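Side-chain contact in peptidoglycan glycosyltransferase (Atopobium parvulum, PDB 4OVD), which belongs to the penicillin-binding protein family and carries a dimerisation domain together with a transpeptidase domain: residues M468-V471 with V472-T476. Residues are numbered along the deposited sequence; the frame is centred on the assembly and turned at random.
Sequences MTTV and VKEGT
Thr469 and Lys473 run side by side at the last turn of helix 458-474 in the transpeptidase domain, one helical turn apart and pointing the same way. The methyl does the touching: CG2 of Thr469 lies anti to its own backbone N (chi1 -59° for OG1), 3.6 Å from NZ of Lys473, whose chain stays extended until it bends at the last torsion. Next door, CG2 of Thr470 meets the carboxylate of Glu474, at 3.6 Å from OE1, but here the two side chains cross at a slant. Both are van der Waals contacts of a methyl with the polar end of a side chain, not polar bonds. Neither threonine hydroxyl joins in. OG1 of Thr469 turns back to the carbonyl of Leu465, and OG1 of Thr470 is bound by NH1 of Arg345.

Beneath these pairs run the i to i+4 backbone hydrogen bonds of the helix. Lys473 N reaches Thr469 O at 2.8 Å; Glu474 N bonds Thr470 O at 2.7 Å. The bond from Gly475 N to Val471 O is weak, bent to 126°, and Val471 also shares a backbone hydrogen bond with Gly477.

On the inner face, Met468, modelled as selenomethionine, packs against Tyr425 and Val428 of helix 418-429, while Val472 rests on Val487 and Phe514, which fastens the helix to the antiparallel sheet. A calcium ion lies about 5 Å from the side chain of Thr476. That residue's OG1 is hydrogen-bonded to OG1 of Thr491 and sits 3.8 Å from CG1 of Val471.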
# COMPACT_ATOMS: atom_id res chain seq x y z
N MSE A 468 12.03 11.39 -7.59
CA MSE A 468 10.69 11.48 -7.00
C MSE A 468 10.53 12.83 -6.35
O MSE A 468 9.42 13.30 -6.21
CB MSE A 468 10.50 10.39 -6.00
CG MSE A 468 10.36 9.11 -6.80
SE MSE A 468 10.43 7.67 -5.44
CE MSE A 468 8.77 7.98 -4.46
N THR A 469 11.63 13.45 -5.94
CA THR A 469 11.57 14.79 -5.39
C THR A 469 11.23 15.81 -6.51
O THR A 469 10.47 16.74 -6.26
CB THR A 469 12.90 15.14 -4.71
OG1 THR A 469 13.08 14.16 -3.68
CG2 THR A 469 12.88 16.56 -4.09
N THR A 470 11.76 15.60 -7.72
CA THR A 470 11.49 16.45 -8.89
C THR A 470 10.04 16.35 -9.23
O THR A 470 9.43 17.35 -9.59
CB THR A 470 12.31 15.98 -10.10
OG1 THR A 470 13.69 16.26 -9.84
CG2 THR A 470 11.98 16.70 -11.35
N VAL A 471 9.46 15.18 -9.07
CA VAL A 471 8.03 14.98 -9.36
C VAL A 471 7.18 15.93 -8.53
O VAL A 471 6.20 16.48 -9.00
CB VAL A 471 7.54 13.53 -9.10
CG1 VAL A 471 5.99 13.41 -9.21
CG2 VAL A 471 8.19 12.58 -10.13
N VAL A 472 7.54 16.08 -7.27
CA VAL A 472 6.78 16.84 -6.35
C VAL A 472 7.15 18.30 -6.43
O VAL A 472 6.33 19.15 -6.23
CB VAL A 472 6.94 16.29 -4.92
CG1 VAL A 472 6.28 17.19 -3.93
CG2 VAL A 472 6.27 14.94 -4.80
N LYS A 473 8.41 18.59 -6.65
CA LYS A 473 8.78 19.98 -6.73
C LYS A 473 8.45 20.63 -8.05
O LYS A 473 8.09 21.85 -8.10
CB LYS A 473 10.29 20.15 -6.46
CG LYS A 473 10.64 20.12 -4.97
CD LYS A 473 12.09 20.56 -4.76
CE LYS A 473 12.42 20.82 -3.28
NZ LYS A 473 12.18 19.66 -2.37
N GLU A 474 8.65 19.88 -9.12
CA GLU A 474 8.52 20.42 -10.44
C GLU A 474 7.57 19.75 -11.34
O GLU A 474 7.47 20.17 -12.48
CB GLU A 474 9.93 20.34 -11.11
CG GLU A 474 10.93 21.14 -10.29
CD GLU A 474 12.40 21.04 -10.66
OE1 GLU A 474 12.88 20.17 -11.48
OE2 GLU A 474 13.09 21.88 -10.02
N GLY A 475 6.85 18.73 -10.88
CA GLY A 475 5.96 18.02 -11.77
C GLY A 475 4.56 17.82 -11.30
O GLY A 475 3.98 18.65 -10.61
N THR A 476 4.03 16.64 -11.59
CA THR A 476 2.63 16.38 -11.35
C THR A 476 2.30 16.21 -9.92
O THR A 476 1.14 16.06 -9.56
CB THR A 476 2.23 15.07 -12.06
OG1 THR A 476 3.03 14.00 -11.55
CG2 THR A 476 2.44 15.20 -13.57